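Local coordinates for Rbstp0775 protein (Geobacillus stearothermophilus, PDB 1RZ3) that is of unknown function but, as a member of the phosphoribulokinase/uridine kinase family, probably binds ATP and may act as a kinase, at residues K12-I17 against Q44-Q49; L25-L30 against T37-L42; C54-D59 against L103-Y108; F134-E139 against V147-C152. All coordinates share one frame; numbering follows the deposited sequence.

Interaction 1 (K12-I17 against Q44-Q49); sequences KTILAI and QTLREQ
L15 and L46 meet with matching first torsions: in each leucine CG lies beside the backbone N and anti to the carbonyl carbon, with chi1 of -68° in L15 and -73° in L46. Each branch thus leans off its own helix into the cleft between the two, and the side chains slide past one another in opposite directions instead of meeting end to end. The closest pair is methyl against methyl, L15 CD2 to L46 CD2 at 3.9 Å, and the same L46 CD2 lies 4.1 Å from L15 CG. L46 CD2 also reaches the branch methyl of I14, with I14 CG2 to L46 CD2 at 4.3 Å, so a single methyl group serves two successive residues of helix 3-15. The other methyl of L15 turns to Q49, which crosses it at about a right angle, and L15 CD1 stands 4.2 Å from Q49 CG. Only the aliphatic base of the glutamine is used here. Beyond CG the chain bends (chi2 -48°), which carries the amide back over its own helix, where Q49 NE2 makes a weak hydrogen bond of 3.4 Å to T45 O. No hydrogen bond joins the two segments. I14 and L46 are buried, whereas L15 and Q49 lie at the exposed margin. The contact thus joins the C-terminal ends of helices 3-15 and 35-48; on the sheet side I14 touches M127 and F146, and L46 touches M129, while I51 in the following loop touches both leucines.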
loop_
_atom_site.group_PDB
_atom_site.type_symbol
_atom_site.label_atom_id
_atom_site.label_comp_id
_atom_site.label_asym_id
_atom_site.label_seq_id
_atom_site.Cartn_x
_atom_site.Cartn_y
_atom_site.Cartn_z
ATOM N N LYS A 12 5.369 10.513 -15.508
ATOM C CA LYS A 12 6.257 11.650 -15.763
ATOM C C LYS A 12 6.593 12.347 -14.446
ATOM O O LYS A 12 7.742 12.704 -14.185
ATOM C CB LYS A 12 5.583 12.649 -16.707
ATOM C CG LYS A 12 6.483 13.798 -17.127
ATOM C CD LYS A 12 5.707 14.885 -17.859
ATOM C CE LYS A 12 4.712 15.566 -16.930
ATOM N NZ LYS A 12 5.389 16.158 -15.735
ATOM N N THR A 13 5.575 12.541 -13.618
ATOM C CA THR A 13 5.754 13.182 -12.319
ATOM C C THR A 13 6.754 12.390 -11.474
ATOM O O THR A 13 7.644 12.962 -10.844
ATOM C CB THR A 13 4.401 13.268 -11.578
ATOM O OG1 THR A 13 3.523 14.131 -12.315
ATOM C CG2 THR A 13 4.583 13.822 -10.167
ATOM N N ILE A 14 6.604 11.070 -11.474
ATOM C CA ILE A 14 7.486 10.200 -10.709
ATOM C C ILE A 14 8.916 10.241 -11.240
ATOM O O ILE A 14 9.876 10.242 -10.463
ATOM C CB ILE A 14 6.944 8.744 -10.708
ATOM C CG1 ILE A 14 5.704 8.672 -9.807
ATOM C CG2 ILE A 14 8.021 7.763 -10.233
ATOM C CD1 ILE A 14 4.917 7.374 -9.925
ATOM N N LEU A 15 9.064 10.302 -12.560
ATOM C CA LEU A 15 10.397 10.343 -13.152
ATOM C C LEU A 15 11.120 11.670 -12.909
ATOM O O LEU A 15 12.318 11.783 -13.179
ATOM C CB LEU A 15 10.314 10.072 -14.656
ATOM C CG LEU A 15 9.891 8.656 -15.062
ATOM C CD1 LEU A 15 9.674 8.601 -16.579
ATOM C CD2 LEU A 15 10.962 7.660 -14.627
ATOM N N ALA A 16 10.396 12.667 -12.403
ATOM C CA ALA A 16 10.973 13.983 -12.128
ATOM C C ALA A 16 11.430 14.136 -10.679
ATOM O O ALA A 16 12.102 15.112 -10.333
ATOM C CB ALA A 16 9.950 15.084 -12.467
ATOM N N ILE A 17 11.065 13.178 -9.834
ATOM C CA ILE A 17 11.434 13.228 -8.420
ATOM C C ILE A 17 12.932 13.013 -8.203
ATOM O O ILE A 17 13.533 12.109 -8.797
ATOM C CB ILE A 17 10.687 12.151 -7.610
ATOM C CG1 ILE A 17 9.176 12.339 -7.754
ATOM C CG2 ILE A 17 11.089 12.229 -6.130
ATOM C CD1 ILE A 17 8.374 11.226 -7.118
ATOM N N GLN A 44 4.615 -1.111 -14.753
ATOM C CA GLN A 44 4.881 -1.612 -16.095
ATOM C C GLN A 44 5.421 -0.489 -16.983
ATOM O O GLN A 44 6.425 -0.651 -17.673
ATOM C CB GLN A 44 3.596 -2.185 -16.703
ATOM C CG GLN A 44 3.789 -2.876 -18.041
ATOM C CD GLN A 44 4.839 -3.970 -17.982
ATOM O OE1 GLN A 44 6.027 -3.696 -17.805
ATOM N NE2 GLN A 44 4.405 -5.219 -18.123
ATOM N N THR A 45 4.741 0.649 -16.962
ATOM C CA THR A 45 5.151 1.802 -17.756
ATOM C C THR A 45 6.555 2.276 -17.361
ATOM O O THR A 45 7.368 2.640 -18.219
ATOM C CB THR A 45 4.151 2.954 -17.577
ATOM O OG1 THR A 45 2.826 2.474 -17.849
ATOM C CG2 THR A 45 4.470 4.095 -18.525
ATOM N N LEU A 46 6.840 2.264 -16.062
ATOM C CA LEU A 46 8.151 2.687 -15.575
ATOM C C LEU A 46 9.251 1.763 -16.083
ATOM O O LEU A 46 10.323 2.219 -16.497
ATOM C CB LEU A 46 8.154 2.730 -14.038
ATOM C CG LEU A 46 7.374 3.904 -13.423
ATOM C CD1 LEU A 46 7.173 3.681 -11.935
ATOM C CD2 LEU A 46 8.128 5.207 -13.672
ATOM N N ARG A 47 8.991 0.459 -16.065
ATOM C CA ARG A 47 9.983 -0.502 -16.540
ATOM C C ARG A 47 10.328 -0.251 -18.005
ATOM O O ARG A 47 11.479 -0.389 -18.416
ATOM C CB ARG A 47 9.465 -1.929 -16.367
ATOM C CG ARG A 47 9.328 -2.348 -14.911
ATOM C CD ARG A 47 8.819 -3.777 -14.786
ATOM N NE ARG A 47 8.662 -4.150 -13.386
ATOM C CZ ARG A 47 7.492 -4.377 -12.801
ATOM N NH1 ARG A 47 6.371 -4.281 -13.503
ATOM N NH2 ARG A 47 7.442 -4.671 -11.509
ATOM N N GLU A 48 9.328 0.125 -18.789
ATOM C CA GLU A 48 9.553 0.394 -20.198
ATOM C C GLU A 48 10.348 1.683 -20.372
ATOM O O GLU A 48 10.913 1.929 -21.435
ATOM C CB GLU A 48 8.212 0.449 -20.931
ATOM C CG GLU A 48 7.447 -0.860 -20.785
ATOM C CD GLU A 48 6.106 -0.860 -21.481
ATOM O OE1 GLU A 48 5.264 0.010 -21.160
ATOM O OE2 GLU A 48 5.893 -1.740 -22.344
ATOM N N GLN A 49 10.406 2.493 -19.316
ATOM C CA GLN A 49 11.170 3.735 -19.351
ATOM C C GLN A 49 12.570 3.449 -18.809
ATOM O O GLN A 49 13.359 4.365 -18.581
ATOM C CB GLN A 49 10.510 4.820 -18.493
ATOM C CG GLN A 49 9.069 5.133 -18.847
ATOM C CD GLN A 49 8.860 5.342 -20.329
ATOM O OE1 GLN A 49 9.556 6.135 -20.963
ATOM N NE2 GLN A 49 7.890 4.629 -20.894
#

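Interaction 2 (L25-L30 against T37-L42); sequences LGIDGL and TLANQL
I27 splits its side chain between two parts of helix 37-42, its CG1 branch running out over A39 and its CG2 methyl turned to L38. With CG1 anti to the carbonyl carbon (chi1 -63°), the branch ends at CD1, pressed directly against the helix backbone: I27 CD1 is 3.4 Å from A39 CA, tighter than usual van der Waals contact, and 3.5 Å from A39 CB. The small alanine lets the isoleucine approach this closely. Two leucines one helical turn apart also touch I27, L38 at the short branch (I27 CG2 to L38 CD2, 4.2 Å) and L42 at the long one (I27 CD1 to L42 CD2, 4.4 Å). Strand 25-29 and helix 37-42 run nearly antiparallel, at 153°, with axes 9.6 Å apart, as expected for the first strand and following helix of a P-loop fold. The connection has the look of a Walker A motif, consistent with ATP binding, and L30 O accepts a hydrogen bond from K35 NZ within it. Strand 23-29 is central in the parallel sheet, flanked by strands 127-132 and 146-150. L38 and L42 also touch I7 and L10 of helix 3-15, respectively, and M129 of the neighbouring strand lies against both I27 and L42.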
loop_
_atom_site.group_PDB
_atom_site.type_symbol
_atom_site.label_atom_id
_atom_site.label_comp_id
_atom_site.label_asym_id
_atom_site.label_seq_id
_atom_site.Cartn_x
_atom_site.Cartn_y
_atom_site.Cartn_z
ATOM N N LEU A 25 7.917 4.516 -3.324
ATOM C CA LEU A 25 6.646 5.120 -3.711
ATOM C C LEU A 25 5.484 4.412 -3.038
ATOM O O LEU A 25 5.529 3.209 -2.797
ATOM C CB LEU A 25 6.457 5.012 -5.222
ATOM C CG LEU A 25 7.669 5.301 -6.105
ATOM C CD1 LEU A 25 7.392 4.816 -7.530
ATOM C CD2 LEU A 25 7.974 6.790 -6.079
ATOM N N GLY A 26 4.437 5.165 -2.742
ATOM C CA GLY A 26 3.279 4.564 -2.121
ATOM C C GLY A 26 2.024 4.949 -2.874
ATOM O O GLY A 26 1.885 6.086 -3.329
ATOM N N ILE A 27 1.126 3.987 -3.041
ATOM C CA ILE A 27 -0.147 4.236 -3.695
ATOM C C ILE A 27 -1.180 3.932 -2.615
ATOM O O ILE A 27 -1.490 2.778 -2.335
ATOM C CB ILE A 27 -0.363 3.323 -4.918
ATOM C CG1 ILE A 27 0.714 3.607 -5.973
ATOM C CG2 ILE A 27 -1.743 3.573 -5.512
ATOM C CD1 ILE A 27 0.536 2.826 -7.265
ATOM N N ASP A 28 -1.675 4.997 -1.995
ATOM C CA ASP A 28 -2.642 4.910 -0.911
ATOM C C ASP A 28 -4.052 5.129 -1.450
ATOM O O ASP A 28 -4.285 5.987 -2.293
ATOM C CB ASP A 28 -2.276 5.966 0.137
ATOM C CG ASP A 28 -3.067 5.839 1.428
ATOM O OD1 ASP A 28 -3.491 4.721 1.791
ATOM O OD2 ASP A 28 -3.235 6.878 2.099
ATOM N N GLY A 29 -4.995 4.336 -0.970
ATOM C CA GLY A 29 -6.360 4.490 -1.433
ATOM C C GLY A 29 -7.252 3.516 -0.704
ATOM O O GLY A 29 -6.776 2.501 -0.199
ATOM N N LEU A 30 -8.545 3.819 -0.656
ATOM C CA LEU A 30 -9.498 2.962 0.033
ATOM C C LEU A 30 -9.777 1.682 -0.748
ATOM O O LEU A 30 -9.350 1.533 -1.892
ATOM C CB LEU A 30 -10.797 3.736 0.285
ATOM C CG LEU A 30 -10.616 5.102 0.960
ATOM C CD1 LEU A 30 -11.974 5.707 1.282
ATOM C CD2 LEU A 30 -9.789 4.948 2.229
ATOM N N THR A 37 -4.627 -2.048 -9.565
ATOM C CA THR A 37 -4.529 -1.936 -11.011
ATOM C C THR A 37 -3.599 -0.789 -11.378
ATOM O O THR A 37 -2.762 -0.923 -12.269
ATOM C CB THR A 37 -5.909 -1.673 -11.655
ATOM O OG1 THR A 37 -6.800 -2.747 -11.334
ATOM C CG2 THR A 37 -5.776 -1.571 -13.171
ATOM N N LEU A 38 -3.749 0.340 -10.693
ATOM C CA LEU A 38 -2.908 1.496 -10.977
ATOM C C LEU A 38 -1.450 1.156 -10.731
ATOM O O LEU A 38 -0.587 1.472 -11.549
ATOM C CB LEU A 38 -3.304 2.688 -10.107
ATOM C CG LEU A 38 -2.402 3.915 -10.291
ATOM C CD1 LEU A 38 -2.479 4.399 -11.733
ATOM C CD2 LEU A 38 -2.829 5.014 -9.341
ATOM N N ALA A 39 -1.181 0.511 -9.601
ATOM C CA ALA A 39 0.182 0.131 -9.250
ATOM C C ALA A 39 0.822 -0.730 -10.333
ATOM O O ALA A 39 1.935 -0.452 -10.777
ATOM C CB ALA A 39 0.193 -0.613 -7.924
ATOM N N ASN A 40 0.118 -1.774 -10.761
ATOM C CA ASN A 40 0.654 -2.666 -11.777
ATOM C C ASN A 40 0.899 -1.980 -13.115
ATOM O O ASN A 40 1.945 -2.173 -13.733
ATOM C CB ASN A 40 -0.264 -3.875 -11.964
ATOM C CG ASN A 40 -0.370 -4.723 -10.706
ATOM O OD1 ASN A 40 0.582 -4.827 -9.931
ATOM N ND2 ASN A 40 -1.526 -5.341 -10.505
ATOM N N GLN A 41 -0.056 -1.175 -13.563
ATOM C CA GLN A 41 0.104 -0.480 -14.833
ATOM C C GLN A 41 1.222 0.554 -14.755
ATOM O O GLN A 41 2.000 0.714 -15.697
ATOM C CB GLN A 41 -1.202 0.201 -15.239
ATOM C CG GLN A 41 -2.322 -0.777 -15.546
ATOM C CD GLN A 41 -3.507 -0.109 -16.208
ATOM O OE1 GLN A 41 -4.143 0.773 -15.629
ATOM N NE2 GLN A 41 -3.810 -0.526 -17.431
ATOM N N LEU A 42 1.301 1.253 -13.629
ATOM C CA LEU A 42 2.331 2.265 -13.446
ATOM C C LEU A 42 3.724 1.631 -13.436
ATOM O O LEU A 42 4.637 2.112 -14.105
ATOM C CB LEU A 42 2.094 3.028 -12.139
ATOM C CG LEU A 42 2.996 4.239 -11.901
ATOM C CD1 LEU A 42 2.832 5.234 -13.050
ATOM C CD2 LEU A 42 2.629 4.892 -10.575
#

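Interaction 3 (C54-D59 against L103-Y108); sequences CVFHMD and LTLPFY
F56 meets L103 and L105 where the two-stranded antiparallel hairpin of strands 102-109 and 114-121 packs on strand 53-57, the outermost strand at one side of the parallel P-loop sheet; a hairpin beside the P-loop core is also found in uridine kinases, consistent with the family assignment. Followed outward from the backbone, F56 CB makes no contact with 103-108. CG lies beside the backbone N, chi1 -75°, and from there the ring extends toward the hairpin. Along one side of the ring, F56 CD1 comes within 4.4 Å of L105 CD1, and the next atom, CE1, makes the nearest approach, F56 CE1 to L105 CD1 at 3.9 Å. At the tip the partner changes, and F56 CZ lies 4.1 Å from L103 CD1. Both leucines cross the phenylalanine at about a right angle and reach its ring obliquely with a single methyl group each. Two residues apart on an extended strand, they project to the same side of it, and T104 between them turns the other way to bond T119 of the partner strand. V120 of the hairpin, with I128 and I130 of the adjoining sheet strand, adds further apolar contacts to the ring. The two leucine methyls that receive it, L103 CD1 and L105 CD1, are 4.7 Å apart.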
loop_
_atom_site.group_PDB
_atom_site.type_symbol
_atom_site.label_atom_id
_atom_site.label_comp_id
_atom_site.label_asym_id
_atom_site.label_seq_id
_atom_site.Cartn_x
_atom_site.Cartn_y
_atom_site.Cartn_z
ATOM N N CYS A 54 10.242 -2.795 -7.987
ATOM C CA CYS A 54 9.836 -3.933 -7.158
ATOM C C CYS A 54 8.488 -3.504 -6.559
ATOM O O CYS A 54 8.367 -2.398 -6.032
ATOM C CB CYS A 54 10.869 -4.174 -6.048
ATOM S SG CYS A 54 10.477 -5.538 -4.925
ATOM N N VAL A 55 7.482 -4.369 -6.638
ATOM C CA VAL A 55 6.151 -4.021 -6.142
ATOM C C VAL A 55 5.660 -4.882 -4.979
ATOM O O VAL A 55 5.835 -6.100 -4.981
ATOM C CB VAL A 55 5.102 -4.131 -7.277
ATOM C CG1 VAL A 55 3.749 -3.635 -6.786
ATOM C CG2 VAL A 55 5.560 -3.344 -8.507
ATOM N N PHE A 56 5.044 -4.233 -3.990
ATOM C CA PHE A 56 4.478 -4.912 -2.822
ATOM C C PHE A 56 2.998 -4.553 -2.775
ATOM O O PHE A 56 2.620 -3.430 -3.115
ATOM C CB PHE A 56 5.150 -4.438 -1.527
ATOM C CG PHE A 56 6.532 -4.987 -1.322
ATOM C CD1 PHE A 56 6.718 -6.248 -0.770
ATOM C CD2 PHE A 56 7.647 -4.246 -1.696
ATOM C CE1 PHE A 56 8.004 -6.768 -0.590
ATOM C CE2 PHE A 56 8.934 -4.754 -1.521
ATOM C CZ PHE A 56 9.112 -6.016 -0.967
ATOM N N HIS A 57 2.168 -5.506 -2.359
ATOM C CA HIS A 57 0.726 -5.300 -2.265
ATOM C C HIS A 57 0.364 -5.599 -0.814
ATOM O O HIS A 57 0.445 -6.746 -0.380
ATOM C CB HIS A 57 0.002 -6.269 -3.205
ATOM C CG HIS A 57 0.389 -6.120 -4.644
ATOM N ND1 HIS A 57 -0.163 -5.162 -5.467
ATOM C CD2 HIS A 57 1.282 -6.798 -5.403
ATOM C CE1 HIS A 57 0.373 -5.257 -6.672
ATOM N NE2 HIS A 57 1.253 -6.242 -6.659
HETATM N N MSE A 58 -0.046 -4.579 -0.066
HETATM C CA MSE A 58 -0.340 -4.779 1.352
HETATM C C MSE A 58 -1.398 -5.813 1.704
HETATM O O MSE A 58 -1.370 -6.359 2.807
HETATM C CB MSE A 58 -0.670 -3.449 2.026
HETATM C CG MSE A 58 0.481 -2.443 1.998
HETATM SE SE MSE A 58 2.199 -3.165 2.531
HETATM C CE MSE A 58 1.790 -3.559 4.380
ATOM N N ASP A 59 -2.328 -6.094 0.795
ATOM C CA ASP A 59 -3.342 -7.107 1.092
ATOM C C ASP A 59 -2.704 -8.494 1.189
ATOM O O ASP A 59 -3.318 -9.427 1.705
ATOM C CB ASP A 59 -4.443 -7.121 0.031
ATOM C CG ASP A 59 -5.329 -5.894 0.099
ATOM O OD1 ASP A 59 -5.656 -5.458 1.227
ATOM O OD2 ASP A 59 -5.708 -5.368 -0.970
ATOM N N LEU A 103 13.925 -9.709 1.053
ATOM C CA LEU A 103 13.024 -9.857 2.187
ATOM C C LEU A 103 12.230 -11.143 2.046
ATOM O O LEU A 103 11.751 -11.470 0.959
ATOM C CB LEU A 103 12.039 -8.686 2.255
ATOM C CG LEU A 103 12.604 -7.274 2.389
ATOM C CD1 LEU A 103 11.465 -6.275 2.360
ATOM C CD2 LEU A 103 13.392 -7.154 3.683
ATOM N N THR A 104 12.101 -11.871 3.149
ATOM C CA THR A 104 11.319 -13.097 3.170
ATOM C C THR A 104 10.149 -12.771 4.090
ATOM O O THR A 104 10.328 -12.500 5.278
ATOM C CB THR A 104 12.133 -14.273 3.717
ATOM O OG1 THR A 104 13.226 -14.540 2.827
ATOM C CG2 THR A 104 11.264 -15.517 3.823
ATOM N N LEU A 105 8.952 -12.774 3.524
ATOM C CA LEU A 105 7.757 -12.418 4.271
ATOM C C LEU A 105 6.653 -13.452 4.134
ATOM O O LEU A 105 6.620 -14.224 3.170
ATOM C CB LEU A 105 7.215 -11.084 3.755
ATOM C CG LEU A 105 8.167 -9.896 3.608
ATOM C CD1 LEU A 105 7.555 -8.861 2.679
ATOM C CD2 LEU A 105 8.456 -9.295 4.970
ATOM N N PRO A 106 5.734 -13.483 5.110
ATOM C CA PRO A 106 4.625 -14.433 5.052
ATOM C C PRO A 106 3.579 -13.828 4.120
ATOM O O PRO A 106 3.123 -12.703 4.334
ATOM C CB PRO A 106 4.154 -14.503 6.503
ATOM C CG PRO A 106 4.414 -13.110 7.000
ATOM C CD PRO A 106 5.788 -12.811 6.423
ATOM N N PHE A 107 3.236 -14.549 3.062
ATOM C CA PHE A 107 2.241 -14.070 2.116
ATOM C C PHE A 107 0.913 -14.756 2.405
ATOM O O PHE A 107 0.838 -15.983 2.454
ATOM C CB PHE A 107 2.703 -14.344 0.683
ATOM C CG PHE A 107 3.670 -13.312 0.156
ATOM C CD1 PHE A 107 3.227 -12.290 -0.676
ATOM C CD2 PHE A 107 5.013 -13.350 0.514
ATOM C CE1 PHE A 107 4.107 -11.314 -1.151
ATOM C CE2 PHE A 107 5.904 -12.381 0.048
ATOM C CZ PHE A 107 5.446 -11.358 -0.789
ATOM N N TYR A 108 -0.130 -13.957 2.603
ATOM C CA TYR A 108 -1.449 -14.484 2.924
ATOM C C TYR A 108 -2.258 -14.999 1.737
ATOM O O TYR A 108 -2.395 -14.322 0.716
ATOM C CB TYR A 108 -2.269 -13.417 3.646
ATOM C CG TYR A 108 -3.601 -13.912 4.153
ATOM C CD1 TYR A 108 -3.668 -14.872 5.160
ATOM C CD2 TYR A 108 -4.796 -13.404 3.642
ATOM C CE1 TYR A 108 -4.892 -15.313 5.652
ATOM C CE2 TYR A 108 -6.031 -13.840 4.127
ATOM C CZ TYR A 108 -6.067 -14.794 5.132
ATOM O OH TYR A 108 -7.274 -15.221 5.635
#

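Interaction 4 (F134-E139 against V147-C152); sequences FLQRKE and VVYLDC
Q136 occupies the third position of a type I beta turn from F134 to R137, while V147, its partner, lies in extended conformation near the start of strand 146-150. Their CA atoms are 8.3 Å apart, the nearest pair of the two segments, and no backbone hydrogen bond joins them. The turn is anchored from other quarters: L135 N donates to D28 OD1 and Q136 N bonds Y183 OH, whereas V147 N is held by D194 OD2. The gap is bridged by side chains coming from opposite directions. Extended beyond CG (chi2 180°), Q136 reaches the valine with its far end, and V147 answers with CG1, the methyl that lies opposite the backbone N (chi1 176°). Q136 CD is 3.7 Å from V147 CG1, and Q136 CG is 4.0 Å from the same methyl. The ring of Y149, two residues along the strand, is a more marginal neighbour of the amide. Shortening Q136 to an alanine takes away CG and the amide, which would probably leave V147 CG1 without its cover from the turn and open a gap between loop and strand. P189 and R192 of helix 189-192 also border the glutamine side chain. Across the contact the chemistry is van der Waals alone: the buried amide lies against a methyl group that can neither donate nor accept a hydrogen bond, so V147 can fix where the amide sits but hardly which way round it is turned.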
loop_
_atom_site.group_PDB
_atom_site.type_symbol
_atom_site.label_atom_id
_atom_site.label_comp_id
_atom_site.label_asym_id
_atom_site.label_seq_id
_atom_site.Cartn_x
_atom_site.Cartn_y
_atom_site.Cartn_z
ATOM N N PHE A 134 -4.699 2.469 3.989
ATOM C CA PHE A 134 -4.119 3.019 5.207
ATOM C C PHE A 134 -2.588 3.038 5.181
ATOM O O PHE A 134 -1.956 2.749 6.191
ATOM C CB PHE A 134 -4.576 2.209 6.434
ATOM C CG PHE A 134 -6.047 1.868 6.443
ATOM C CD1 PHE A 134 -7.010 2.849 6.222
ATOM C CD2 PHE A 134 -6.468 0.563 6.706
ATOM C CE1 PHE A 134 -8.375 2.541 6.265
ATOM C CE2 PHE A 134 -7.835 0.239 6.754
ATOM C CZ PHE A 134 -8.789 1.233 6.531
ATOM N N LEU A 135 -1.996 3.380 4.040
ATOM C CA LEU A 135 -0.538 3.407 3.926
ATOM C C LEU A 135 0.129 4.525 4.712
ATOM O O LEU A 135 1.289 4.407 5.105
ATOM C CB LEU A 135 -0.109 3.562 2.467
ATOM C CG LEU A 135 -0.289 2.411 1.480
ATOM C CD1 LEU A 135 0.448 2.780 0.185
ATOM C CD2 LEU A 135 0.282 1.117 2.060
ATOM N N GLN A 136 -0.595 5.620 4.923
ATOM C CA GLN A 136 -0.026 6.761 5.616
ATOM C C GLN A 136 -0.204 6.799 7.124
ATOM O O GLN A 136 -0.213 7.871 7.728
ATOM C CB GLN A 136 -0.537 8.049 4.970
ATOM C CG GLN A 136 -0.090 8.157 3.516
ATOM C CD GLN A 136 -0.577 9.412 2.840
ATOM O OE1 GLN A 136 -1.719 9.489 2.370
ATOM N NE2 GLN A 136 0.280 10.415 2.797
ATOM N N ARG A 137 -0.340 5.632 7.744
ATOM C CA ARG A 137 -0.444 5.619 9.191
ATOM C C ARG A 137 0.938 6.076 9.683
ATOM O O ARG A 137 1.954 5.833 9.024
ATOM C CB ARG A 137 -0.824 4.225 9.712
ATOM C CG ARG A 137 -0.009 3.069 9.191
ATOM C CD ARG A 137 -0.480 1.755 9.833
ATOM N NE ARG A 137 -1.591 1.098 9.140
ATOM C CZ ARG A 137 -2.742 0.755 9.717
ATOM N NH1 ARG A 137 -2.955 1.016 11.003
ATOM N NH2 ARG A 137 -3.667 0.109 9.022
ATOM N N LYS A 138 0.964 6.757 10.822
ATOM C CA LYS A 138 2.194 7.321 11.379
ATOM C C LYS A 138 3.438 6.440 11.403
ATOM O O LYS A 138 4.550 6.928 11.206
ATOM C CB LYS A 138 1.928 7.846 12.791
ATOM C CG LYS A 138 1.478 6.785 13.773
ATOM C CD LYS A 138 1.219 7.390 15.153
ATOM C CE LYS A 138 0.752 6.332 16.150
ATOM N NZ LYS A 138 -0.496 5.640 15.709
ATOM N N GLU A 139 3.253 5.149 11.647
ATOM C CA GLU A 139 4.370 4.219 11.718
ATOM C C GLU A 139 5.103 3.992 10.394
ATOM O O GLU A 139 6.326 3.797 10.381
ATOM C CB GLU A 139 3.884 2.863 12.249
ATOM C CG GLU A 139 3.324 2.861 13.674
ATOM C CD GLU A 139 1.940 3.492 13.808
ATOM O OE1 GLU A 139 1.204 3.601 12.803
ATOM O OE2 GLU A 139 1.576 3.862 14.945
ATOM N N VAL A 147 4.066 9.710 -2.077
ATOM C CA VAL A 147 2.806 9.001 -1.903
ATOM C C VAL A 147 1.721 9.622 -2.763
ATOM O O VAL A 147 1.545 10.846 -2.776
ATOM C CB VAL A 147 2.320 9.028 -0.435
ATOM C CG1 VAL A 147 0.941 8.363 -0.329
ATOM C CG2 VAL A 147 3.320 8.301 0.463
ATOM N N VAL A 148 1.016 8.768 -3.495
ATOM C CA VAL A 148 -0.097 9.198 -4.332
ATOM C C VAL A 148 -1.342 8.690 -3.624
ATOM O O VAL A 148 -1.399 7.523 -3.246
ATOM C CB VAL A 148 -0.085 8.533 -5.724
ATOM C CG1 VAL A 148 -1.252 9.066 -6.559
ATOM C CG2 VAL A 148 1.224 8.780 -6.418
ATOM N N TYR A 149 -2.328 9.555 -3.415
ATOM C CA TYR A 149 -3.560 9.098 -2.787
ATOM C C TYR A 149 -4.580 9.000 -3.911
ATOM O O TYR A 149 -4.811 9.970 -4.631
ATOM C CB TYR A 149 -4.064 10.078 -1.725
ATOM C CG TYR A 149 -5.350 9.603 -1.071
ATOM C CD1 TYR A 149 -5.320 8.734 0.015
ATOM C CD2 TYR A 149 -6.594 9.985 -1.577
ATOM C CE1 TYR A 149 -6.502 8.254 0.589
ATOM C CE2 TYR A 149 -7.783 9.513 -1.013
ATOM C CZ TYR A 149 -7.728 8.648 0.068
ATOM O OH TYR A 149 -8.893 8.185 0.638
ATOM N N LEU A 150 -5.171 7.822 -4.065
ATOM C CA LEU A 150 -6.161 7.577 -5.106
ATOM C C LEU A 150 -7.533 7.934 -4.555
ATOM O O LEU A 150 -8.118 7.163 -3.802
ATOM C CB LEU A 150 -6.131 6.098 -5.499
ATOM C CG LEU A 150 -6.307 5.768 -6.978
ATOM C CD1 LEU A 150 -5.210 6.474 -7.761
ATOM C CD2 LEU A 150 -6.235 4.263 -7.198
ATOM N N ASP A 151 -8.044 9.102 -4.928
ATOM C CA ASP A 151 -9.340 9.550 -4.435
ATOM C C ASP A 151 -10.490 9.109 -5.338
ATOM O O ASP A 151 -10.546 9.468 -6.515
ATOM C CB ASP A 151 -9.331 11.070 -4.279
ATOM C CG ASP A 151 -10.532 11.585 -3.515
ATOM O OD1 ASP A 151 -11.084 10.822 -2.694
ATOM O OD2 ASP A 151 -10.913 12.756 -3.724
ATOM N N CYS A 152 -11.404 8.324 -4.775
ATOM C CA CYS A 152 -12.552 7.814 -5.519
ATOM C C CYS A 152 -13.839 8.081 -4.734
ATOM O O CYS A 152 -13.845 8.037 -3.505
ATOM C CB CYS A 152 -12.380 6.308 -5.752
ATOM S SG CYS A 152 -13.446 5.589 -7.031
#

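From the N terminus, interaction 1 closes the first loop, bringing the end of helix 3-15 against the end of helix 35-48. Nested inside it, interaction 2 joins strand 23-29 to that second helix; the two contacts meet where I14 CD1 packs 3.4 Å from L42 CD2. Interactions 3 and 4 follow in series, and no contact crosses another. Interaction 3 closes the longer excursion through helices 65-68, 75-82 and 86-94, setting the hairpin on the sheet. Interaction 4 closes a short loop between strands 127-132 and 146-150; its strand neighbours that of interaction 2, and M58, in segment 54-59 of interaction 3, packs on L135 in the turn of interaction 4.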